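Local coordinates for glutaredoxin 2 (PDB 3IR4), which binds glutathione and, as a glutaredoxin built like a glutathione S-transferase, probably reduces disulfides by thiol-disulfide exchange, at residues L154-D158 with I191-V197; D175-F179 with Y200-A205; R107-F113 with L213-I218. All coordinates share one frame; numbering follows the deposited sequence.

Interaction 1: L154-D158 with I191-V197; sequences LRLLD and IHWPTKV. With SO4 (sulfate ion), chain E.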
loop_
_atom_site.group_PDB
_atom_site.type_symbol
_atom_site.label_atom_id
_atom_site.label_comp_id
_atom_site.label_asym_id
_atom_site.label_seq_id
_atom_site.Cartn_x
_atom_site.Cartn_y
_atom_site.Cartn_z
ATOM N N LEU A 154 -10.629 0.520 13.779
ATOM C CA LEU A 154 -9.897 1.772 13.786
ATOM C C LEU A 154 -9.956 2.448 15.155
ATOM O O LEU A 154 -9.013 3.148 15.517
ATOM C CB LEU A 154 -10.367 2.729 12.690
ATOM C CG LEU A 154 -10.046 2.337 11.255
ATOM C CD1 LEU A 154 -10.605 3.386 10.318
ATOM C CD2 LEU A 154 -8.545 2.181 10.997
ATOM N N ARG A 155 -11.035 2.264 15.916
ATOM C CA ARG A 155 -11.101 2.892 17.234
ATOM C C ARG A 155 -10.011 2.335 18.179
ATOM O O ARG A 155 -9.487 3.068 19.003
ATOM C CB ARG A 155 -12.497 2.801 17.853
ATOM C CG ARG A 155 -13.540 3.659 17.141
ATOM C CD ARG A 155 -14.797 3.869 17.945
ATOM N NE ARG A 155 -15.338 2.612 18.465
ATOM C CZ ARG A 155 -16.176 1.813 17.809
ATOM N NH1 ARG A 155 -16.602 0.692 18.384
ATOM N NH2 ARG A 155 -16.595 2.122 16.587
ATOM N N LEU A 156 -9.684 1.051 18.072
ATOM C CA LEU A 156 -8.592 0.492 18.886
ATOM C C LEU A 156 -7.267 1.039 18.356
ATOM O O LEU A 156 -6.417 1.460 19.117
ATOM C CB LEU A 156 -8.614 -1.032 18.908
ATOM C CG LEU A 156 -7.432 -1.688 19.652
ATOM C CD1 LEU A 156 -7.321 -1.261 21.118
ATOM C CD2 LEU A 156 -7.529 -3.209 19.558
ATOM N N LEU A 157 -7.075 0.996 17.038
ATOM C CA LEU A 157 -5.846 1.502 16.450
ATOM C C LEU A 157 -5.543 2.928 16.909
ATOM O O LEU A 157 -4.408 3.286 17.216
ATOM C CB LEU A 157 -5.885 1.474 14.917
ATOM C CG LEU A 157 -4.621 1.981 14.214
ATOM C CD1 LEU A 157 -3.433 1.081 14.451
ATOM C CD2 LEU A 157 -4.888 2.143 12.707
ATOM N N ASP A 158 -6.577 3.732 16.995
ATOM C CA ASP A 158 -6.449 5.107 17.438
ATOM C C ASP A 158 -5.695 5.239 18.760
ATOM O O ASP A 158 -4.950 6.183 18.969
ATOM C CB ASP A 158 -7.855 5.701 17.579
ATOM C CG ASP A 158 -7.843 7.193 17.808
ATOM O OD1 ASP A 158 -7.478 7.914 16.860
ATOM O OD2 ASP A 158 -8.264 7.635 18.915
ATOM N N ILE A 191 -16.304 5.329 5.801
ATOM C CA ILE A 191 -15.564 4.980 7.008
ATOM C C ILE A 191 -15.504 6.151 7.993
ATOM O O ILE A 191 -15.307 7.311 7.604
ATOM C CB ILE A 191 -14.130 4.523 6.664
ATOM C CG1 ILE A 191 -14.178 3.170 5.948
ATOM C CG2 ILE A 191 -13.287 4.394 7.935
ATOM C CD1 ILE A 191 -12.833 2.652 5.477
ATOM N N HIS A 192 -15.681 5.836 9.269
ATOM C CA HIS A 192 -15.495 6.756 10.380
ATOM C C HIS A 192 -14.025 6.662 10.855
ATOM O O HIS A 192 -13.609 5.628 11.360
ATOM C CB HIS A 192 -16.428 6.395 11.536
ATOM C CG HIS A 192 -17.887 6.506 11.210
ATOM N ND1 HIS A 192 -18.850 6.606 12.182
ATOM C CD2 HIS A 192 -18.550 6.536 10.030
ATOM C CE1 HIS A 192 -20.044 6.676 11.620
ATOM N NE2 HIS A 192 -19.889 6.645 10.312
ATOM N N TRP A 193 -13.289 7.735 10.644
ATOM C CA TRP A 193 -11.871 7.807 10.964
ATOM C C TRP A 193 -11.627 8.500 12.284
ATOM O O TRP A 193 -11.876 9.696 12.398
ATOM C CB TRP A 193 -11.133 8.560 9.853
ATOM C CG TRP A 193 -11.060 7.843 8.552
ATOM C CD1 TRP A 193 -11.974 7.880 7.540
ATOM C CD2 TRP A 193 -10.000 6.992 8.105
ATOM N NE1 TRP A 193 -11.534 7.139 6.501
ATOM C CE2 TRP A 193 -10.341 6.554 6.821
ATOM C CE3 TRP A 193 -8.776 6.603 8.647
ATOM C CZ2 TRP A 193 -9.502 5.758 6.061
ATOM C CZ3 TRP A 193 -7.971 5.797 7.925
ATOM C CH2 TRP A 193 -8.322 5.375 6.643
ATOM N N PRO A 194 -11.078 7.784 13.269
ATOM C CA PRO A 194 -10.746 8.446 14.524
ATOM C C PRO A 194 -9.641 9.476 14.314
ATOM O O PRO A 194 -8.873 9.372 13.371
ATOM C CB PRO A 194 -10.287 7.276 15.420
ATOM C CG PRO A 194 -10.944 6.094 14.850
ATOM C CD PRO A 194 -10.865 6.333 13.366
ATOM N N THR A 195 -9.567 10.443 15.215
ATOM C CA THR A 195 -8.645 11.603 15.106
ATOM C C THR A 195 -7.189 11.209 14.900
ATOM O O THR A 195 -6.550 11.720 13.987
ATOM C CB THR A 195 -8.754 12.482 16.343
ATOM O OG1 THR A 195 -10.090 12.941 16.427
ATOM C CG2 THR A 195 -7.756 13.669 16.290
ATOM N N LYS A 196 -6.657 10.345 15.765
ATOM C CA LYS A 196 -5.233 10.026 15.673
ATOM C C LYS A 196 -4.949 9.231 14.397
ATOM O O LYS A 196 -3.880 9.377 13.791
ATOM C CB LYS A 196 -4.729 9.255 16.885
ATOM C CG LYS A 196 -4.799 10.086 18.151
ATOM C CD LYS A 196 -4.476 9.361 19.410
ATOM C CE LYS A 196 -4.842 10.206 20.633
ATOM N NZ LYS A 196 -4.431 9.482 21.825
ATOM N N VAL A 197 -5.879 8.361 13.987
ATOM C CA VAL A 197 -5.709 7.597 12.776
ATOM C C VAL A 197 -5.683 8.538 11.584
ATOM O O VAL A 197 -4.824 8.430 10.720
ATOM C CB VAL A 197 -6.786 6.516 12.608
ATOM C CG1 VAL A 197 -6.497 5.717 11.333
ATOM C CG2 VAL A 197 -6.881 5.605 13.840
HETATM S S SO4 E . -18.433 7.136 15.974
HETATM O O1 SO4 E . -18.865 8.433 15.427
HETATM O O2 SO4 E . -19.448 6.668 16.934
HETATM O O3 SO4 E . -17.122 7.301 16.631
HETATM O O4 SO4 E . -18.356 6.195 14.838
HETATM O O HOH W 1 -6.867 7.763 21.451
#
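Asp158, on helix 143-160 of the helical, GST-like C-terminal domain, reaches the first turn of helix 195-208. Its CG stands anti to the backbone N (chi1 -170°), which brings the carboxylate toward the start of that helix. OD1 then accepts two weak, bent hydrogen bonds, from Lys196 N at 2.8 Å (128° at the hydrogen) and from Val197 N at 3.3 Å (142°). A carboxylate suits a helix start, where N-H groups lack acceptors within the helix and the helix dipole probably favours negative charge. Pro194, at the N-cap position, runs alongside Asp158, pointing the other way, and brings its CB to 3.2 Å from OD1; its CD rests 3.7 Å from Leu154 CB. The fork of Leu154 makes the apolar part of the contact: CD1 lies 3.7 Å from Ile191 CG2 and over one face of the Trp193 indole, toward the rim, while CD2 meets Val197 CG1 at 4.1 Å. Leu182 and Trp92 extend this apolar cluster. Lys196, extended beyond CG, completes the outer side through a water that accepts from its NZ at 3.0 Å and donates to Asp158 OD2 at 2.9 Å.

Interaction 2: D175-F179 with Y200-A205; sequences DIHLF and YRDNMA. With SO4 (sulfate ion), chain F.
Two helices of the GST-like C-terminal domain, 173-185 and 195-208, meet here in the protein interior, with a buried Asp175-Tyr200 hydrogen bond between them. Their local axes stand 11.5 Å apart at 111°, a separation that large side chains have to span. Tyr200 does so with its ring carbon CG pointing opposite the backbone N (chi1 174°), which carries the ring across to the other helix. Its OH donates to Asp175 OD1 over 2.6 Å, using the anti lone pair of that oxygen; ring and carboxylate are nearly coplanar, 23° apart, and OD1 lies at the ring edge. Tyrosine suits the place because one residue supplies both apolar bulk and a donor for the buried acid. Asp175 also takes Val167 N on OD1 and Ser172 N on OD2, the latter consistent with the N-capping box of GST-like proteins; these donors probably help to stabilise a buried negative charge.

Around the Tyr200 ring, Leu178 CD2 packs 3.8 Å from CE1, and CG of Met204, a selenomethionine, sits 3.6 Å above the ring plane, over its centre. Phe179 fills the neighbouring gap between the helices. Its CD1 meets Met204 CB at 3.6 Å, its edge turns toward the Arg201 carbonyl, with CE1 3.7 Å from O, and its CZ touches Ala205 CB at 3.9 Å, where a small residue lets the ring come close to the helix backbone. Met20, from helix 13-25 of the thioredoxin-like domain, packs against both Phe179 and Met204, tying the crossing to the domain interface. Farther round helix 173-185, His177 holds a sulfate, probably from the crystallisation liquor and shared with Arg85, through a nearly straight bond from NE2 to sulfate O3 at 2.9 Å.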
loop_
_atom_site.group_PDB
_atom_site.type_symbol
_atom_site.label_atom_id
_atom_site.label_comp_id
_atom_site.label_asym_id
_atom_site.label_seq_id
_atom_site.Cartn_x
_atom_site.Cartn_y
_atom_site.Cartn_z
ATOM N N ASP A 175 5.256 1.170 10.582
ATOM C CA ASP A 175 4.766 2.255 9.728
ATOM C C ASP A 175 4.683 1.816 8.271
ATOM O O ASP A 175 3.755 2.161 7.538
ATOM C CB ASP A 175 5.654 3.489 9.846
ATOM C CG ASP A 175 5.623 4.066 11.227
ATOM O OD1 ASP A 175 4.562 4.625 11.578
ATOM O OD2 ASP A 175 6.611 3.939 11.974
ATOM N N ILE A 176 5.704 1.070 7.846
ATOM C CA ILE A 176 5.770 0.560 6.491
ATOM C C ILE A 176 4.568 -0.355 6.224
ATOM O O ILE A 176 3.966 -0.313 5.160
ATOM C CB ILE A 176 7.097 -0.172 6.230
ATOM C CG1 ILE A 176 8.303 0.767 6.460
ATOM C CG2 ILE A 176 7.090 -0.763 4.841
ATOM C CD1 ILE A 176 8.402 1.962 5.515
ATOM N N HIS A 177 4.199 -1.188 7.183
ATOM C CA HIS A 177 3.053 -2.085 7.000
ATOM C C HIS A 177 1.709 -1.395 7.213
ATOM O O HIS A 177 0.718 -1.772 6.578
ATOM C CB HIS A 177 3.179 -3.316 7.898
ATOM C CG HIS A 177 4.311 -4.196 7.534
ATOM N ND1 HIS A 177 4.442 -4.770 6.291
ATOM C CD2 HIS A 177 5.405 -4.555 8.243
ATOM C CE1 HIS A 177 5.555 -5.482 6.270
ATOM N NE2 HIS A 177 6.156 -5.364 7.441
ATOM N N LEU A 178 1.631 -0.418 8.103
ATOM C CA LEU A 178 0.354 0.202 8.419
ATOM C C LEU A 178 -0.121 1.238 7.393
ATOM O O LEU A 178 -1.288 1.247 6.988
ATOM C CB LEU A 178 0.426 0.864 9.816
ATOM C CG LEU A 178 -0.796 1.630 10.263
ATOM C CD1 LEU A 178 -2.055 0.702 10.326
ATOM C CD2 LEU A 178 -0.533 2.307 11.596
ATOM N N PHE A 179 0.753 2.156 7.002
ATOM C CA PHE A 179 0.349 3.214 6.108
ATOM C C PHE A 179 -0.335 2.722 4.809
ATOM O O PHE A 179 -1.366 3.270 4.447
ATOM C CB PHE A 179 1.469 4.206 5.805
ATOM C CG PHE A 179 1.063 5.240 4.797
ATOM C CD1 PHE A 179 0.125 6.218 5.127
ATOM C CD2 PHE A 179 1.532 5.176 3.507
ATOM C CE1 PHE A 179 -0.279 7.145 4.218
ATOM C CE2 PHE A 179 1.119 6.120 2.568
ATOM C CZ PHE A 179 0.200 7.093 2.922
ATOM N N TYR A 200 -2.434 10.595 11.485
ATOM C CA TYR A 200 -1.305 9.747 11.048
ATOM C C TYR A 200 -1.408 9.532 9.532
ATOM O O TYR A 200 -0.429 9.693 8.796
ATOM C CB TYR A 200 -1.364 8.418 11.821
ATOM C CG TYR A 200 -0.359 7.398 11.361
ATOM C CD1 TYR A 200 -0.652 6.496 10.338
ATOM C CD2 TYR A 200 0.906 7.368 11.908
ATOM C CE1 TYR A 200 0.263 5.575 9.929
ATOM C CE2 TYR A 200 1.835 6.438 11.491
ATOM C CZ TYR A 200 1.527 5.565 10.485
ATOM O OH TYR A 200 2.421 4.629 10.031
ATOM N N ARG A 201 -2.575 9.134 9.056
ATOM C CA ARG A 201 -2.810 8.936 7.639
ATOM C C ARG A 201 -2.425 10.174 6.841
ATOM O O ARG A 201 -1.712 10.094 5.850
ATOM C CB ARG A 201 -4.291 8.653 7.455
ATOM C CG ARG A 201 -4.826 8.583 6.026
ATOM C CD ARG A 201 -6.323 8.786 6.003
ATOM N NE ARG A 201 -6.666 10.159 6.324
ATOM C CZ ARG A 201 -7.841 10.545 6.815
ATOM N NH1 ARG A 201 -8.803 9.666 7.028
ATOM N NH2 ARG A 201 -8.057 11.816 7.083
ATOM N N ASP A 202 -2.898 11.331 7.279
ATOM C CA ASP A 202 -2.662 12.565 6.554
ATOM C C ASP A 202 -1.213 12.964 6.567
ATOM O O ASP A 202 -0.642 13.353 5.539
ATOM C CB ASP A 202 -3.524 13.688 7.130
ATOM C CG ASP A 202 -5.003 13.533 6.839
ATOM O OD1 ASP A 202 -5.389 12.712 5.989
ATOM O OD2 ASP A 202 -5.790 14.233 7.510
ATOM N N ASN A 203 -0.579 12.874 7.724
ATOM C CA ASN A 203 0.812 13.253 7.814
ATOM C C ASN A 203 1.709 12.311 7.031
ATOM O O ASN A 203 2.607 12.730 6.313
ATOM C CB ASN A 203 1.290 13.304 9.259
ATOM C CG ASN A 203 2.778 13.496 9.306
ATOM O OD1 ASN A 203 3.263 14.588 9.012
ATOM N ND2 ASN A 203 3.517 12.412 9.535
HETATM N N MSE A 204 1.461 11.014 7.171
HETATM C CA MSE A 204 2.293 10.055 6.476
HETATM C C MSE A 204 2.140 10.178 4.956
HETATM O O MSE A 204 3.130 10.014 4.246
HETATM C CB MSE A 204 2.001 8.641 6.939
HETATM C CG MSE A 204 2.426 8.383 8.354
HETATM SE SE MSE A 204 4.274 8.647 8.782
HETATM C CE MSE A 204 4.965 7.635 7.473
ATOM N N ALA A 205 0.948 10.476 4.445
ATOM C CA ALA A 205 0.797 10.689 3.013
ATOM C C ALA A 205 1.685 11.872 2.575
ATOM O O ALA A 205 2.378 11.796 1.551
ATOM C CB ALA A 205 -0.633 10.927 2.668
HETATM S S SO4 F . 8.447 -8.089 8.660
HETATM O O1 SO4 F . 9.542 -8.068 9.658
HETATM O O2 SO4 F . 7.196 -8.100 9.445
HETATM O O3 SO4 F . 8.573 -6.869 7.860
HETATM O O4 SO4 F . 8.558 -9.323 7.894
#

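Interaction 3: R107-F113 with L213-I218; sequences RFAKSAF and LSSMAI
With CG anti to the carbonyl carbon (chi1 -70°) and an extended chain as far as NE, Arg107 lies antiparallel alongside the Ile218 side chain and meets the C-terminal carboxylate, joining helix 101-108 to the tail of the GST-like C-terminal domain. Its NE donates to Ile218 O over 2.9 Å; the oxygen lies in the guanidinium plane, whereas NE stands above the plane of the carboxylate. A water links the second oxygen, accepting from Arg107 NH2 at 3.0 Å and donating to Ile218 OXT at 2.8 Å. NH2 also bonds Ser143 OG and NH1 the Leu103 carbonyl; the several N-H groups of arginine serve chain end, hydroxyl and backbone carbonyl together. Beside the Arg107 chain, Ile218 CD1 packs 3.6 Å from Ser111 OG. This hydroxyl donates to Arg107 O at 2.7 Å, on the face of that carbonyl opposite Lys110 N, while another water joins it to Met216 O. The CG of Met216, a selenomethionine, lies between backbone N and carbonyl carbon (chi1 67°), and the chain runs on extended, laying CE over one face of Phe113 in a CH-pi contact, 4.0 Å from the centroid in the modelled conformer. At that ring's edge, Leu213 CD1 lies 3.9 Å from Phe113 CZ.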
loop_
_atom_site.group_PDB
_atom_site.type_symbol
_atom_site.label_atom_id
_atom_site.label_comp_id
_atom_site.label_asym_id
_atom_site.label_seq_id
_atom_site.Cartn_x
_atom_site.Cartn_y
_atom_site.Cartn_z
ATOM N N ARG A 107 -13.566 -2.273 -5.062
ATOM C CA ARG A 107 -13.380 -0.864 -5.309
ATOM C C ARG A 107 -12.173 -0.593 -6.202
ATOM O O ARG A 107 -12.245 0.233 -7.123
ATOM C CB ARG A 107 -13.347 -0.087 -3.986
ATOM C CG ARG A 107 -14.713 -0.055 -3.325
ATOM C CD ARG A 107 -14.655 0.523 -1.934
ATOM N NE ARG A 107 -15.979 0.679 -1.301
ATOM C CZ ARG A 107 -16.712 -0.333 -0.855
ATOM N NH1 ARG A 107 -16.244 -1.567 -0.863
ATOM N NH2 ARG A 107 -17.934 -0.107 -0.391
ATOM N N PHE A 108 -11.071 -1.302 -5.978
ATOM C CA PHE A 108 -9.941 -1.194 -6.886
ATOM C C PHE A 108 -10.400 -1.460 -8.332
ATOM O O PHE A 108 -10.047 -0.723 -9.250
ATOM C CB PHE A 108 -8.838 -2.224 -6.549
ATOM C CG PHE A 108 -8.111 -2.011 -5.232
ATOM C CD1 PHE A 108 -7.958 -0.778 -4.625
ATOM C CD2 PHE A 108 -7.458 -3.078 -4.672
ATOM C CE1 PHE A 108 -7.223 -0.649 -3.448
ATOM C CE2 PHE A 108 -6.702 -2.934 -3.496
ATOM C CZ PHE A 108 -6.606 -1.733 -2.907
ATOM N N ALA A 109 -11.195 -2.505 -8.505
ATOM C CA ALA A 109 -11.637 -2.941 -9.825
ATOM C C ALA A 109 -12.528 -1.931 -10.546
ATOM O O ALA A 109 -12.679 -2.010 -11.753
ATOM C CB ALA A 109 -12.374 -4.235 -9.697
ATOM N N LYS A 110 -13.131 -1.024 -9.780
ATOM C CA LYS A 110 -13.998 0.018 -10.294
ATOM C C LYS A 110 -13.348 1.376 -10.411
ATOM O O LYS A 110 -13.993 2.314 -10.841
ATOM C CB LYS A 110 -15.219 0.146 -9.394
ATOM C CG LYS A 110 -16.223 -0.982 -9.559
ATOM C CD LYS A 110 -17.260 -0.998 -8.426
ATOM C CE LYS A 110 -18.637 -1.492 -8.822
ATOM N NZ LYS A 110 -18.640 -2.870 -9.354
ATOM N N SER A 111 -12.058 1.487 -10.043
ATOM C CA SER A 111 -11.432 2.782 -9.915
ATOM C C SER A 111 -10.343 3.061 -10.951
ATOM O O SER A 111 -9.800 2.168 -11.595
ATOM C CB SER A 111 -10.872 2.926 -8.485
ATOM O OG SER A 111 -11.924 2.916 -7.541
ATOM N N ALA A 112 -10.016 4.334 -11.125
ATOM C CA ALA A 112 -9.071 4.757 -12.156
ATOM C C ALA A 112 -7.585 4.641 -11.801
ATOM O O ALA A 112 -6.863 5.607 -11.890
ATOM C CB ALA A 112 -9.393 6.178 -12.606
ATOM N N PHE A 113 -7.125 3.470 -11.388
ATOM C CA PHE A 113 -5.675 3.249 -11.234
ATOM C C PHE A 113 -5.080 2.987 -12.619
ATOM O O PHE A 113 -5.703 2.327 -13.454
ATOM C CB PHE A 113 -5.380 2.073 -10.318
ATOM C CG PHE A 113 -5.796 2.290 -8.914
ATOM C CD1 PHE A 113 -6.897 1.639 -8.398
ATOM C CD2 PHE A 113 -5.077 3.134 -8.091
ATOM C CE1 PHE A 113 -7.271 1.821 -7.102
ATOM C CE2 PHE A 113 -5.445 3.316 -6.781
ATOM C CZ PHE A 113 -6.540 2.661 -6.289
ATOM N N LEU A 213 -6.532 8.505 -1.512
ATOM C CA LEU A 213 -7.486 8.173 -2.592
ATOM C C LEU A 213 -8.886 8.706 -2.374
ATOM O O LEU A 213 -9.809 8.354 -3.095
ATOM C CB LEU A 213 -7.549 6.657 -2.725
ATOM C CG LEU A 213 -6.202 5.931 -2.887
ATOM C CD1 LEU A 213 -6.401 4.422 -2.867
ATOM C CD2 LEU A 213 -5.440 6.389 -4.127
ATOM N N SER A 214 -9.012 9.597 -1.396
ATOM C CA SER A 214 -10.272 10.148 -0.960
ATOM C C SER A 214 -11.041 10.821 -2.078
ATOM O O SER A 214 -12.257 10.755 -2.135
ATOM C CB SER A 214 -9.979 11.143 0.166
ATOM O OG SER A 214 -9.026 10.611 1.091
ATOM N N SER A 215 -10.337 11.476 -2.985
ATOM C CA SER A 215 -11.004 12.183 -4.080
ATOM C C SER A 215 -11.762 11.233 -5.007
ATOM O O SER A 215 -12.634 11.693 -5.754
ATOM C CB SER A 215 -10.049 13.049 -4.885
ATOM O OG SER A 215 -9.127 12.270 -5.610
HETATM N N MSE A 216 -11.435 9.938 -5.002
HETATM C CA MSE A 216 -12.195 9.000 -5.809
HETATM C C MSE A 216 -12.840 7.904 -4.946
HETATM O O MSE A 216 -13.178 6.819 -5.407
HETATM C CB MSE A 216 -11.364 8.427 -6.920
HETATM C CG MSE A 216 -10.244 7.543 -6.509
HETATM SE SE MSE A 216 -9.318 6.796 -8.074
HETATM C CE MSE A 216 -7.859 6.063 -7.140
ATOM N N ALA A 217 -13.121 8.219 -3.687
ATOM C CA ALA A 217 -13.724 7.235 -2.792
ATOM C C ALA A 217 -15.098 6.842 -3.306
ATOM O O ALA A 217 -15.884 7.685 -3.757
ATOM C CB ALA A 217 -13.838 7.808 -1.408
ATOM N N ILE A 218 -15.387 5.559 -3.152
ATOM C CA ILE A 218 -16.649 4.960 -3.595
ATOM C C ILE A 218 -17.129 3.908 -2.597
ATOM O O ILE A 218 -16.356 3.481 -1.731
ATOM C CB ILE A 218 -16.503 4.293 -4.987
ATOM C CG1 ILE A 218 -15.289 3.361 -5.048
ATOM C CG2 ILE A 218 -16.410 5.362 -6.088
ATOM C CD1 ILE A 218 -15.276 2.469 -6.293
ATOM O OXT ILE A 218 -18.304 3.509 -2.652
HETATM O O HOH W 2 -18.793 2.707 0.006
HETATM O O HOH W 3 -13.221 5.434 -7.765
#

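In the fold
All three contacts lie in the helical C-terminal domain. Interactions 1 and 2 share helix 195-208, which meets helix 143-160 near its start and helix 173-185 farther along; their centres are about 13 Å apart, and their segments alternate along the chain. They touch through Leu157 on Leu178 and through Arg201, which makes a cation-pi contact with Trp193. Interaction 3 stands apart, its centre about 21 Å from that of interaction 1 and about 19 Å from that of interaction 2, yet it closes the chain loop within which both are nested. The last residues thus return to helix 101-108 and the segment after it, where the Phe113 side chain is about 11 Å from the bound glutathione.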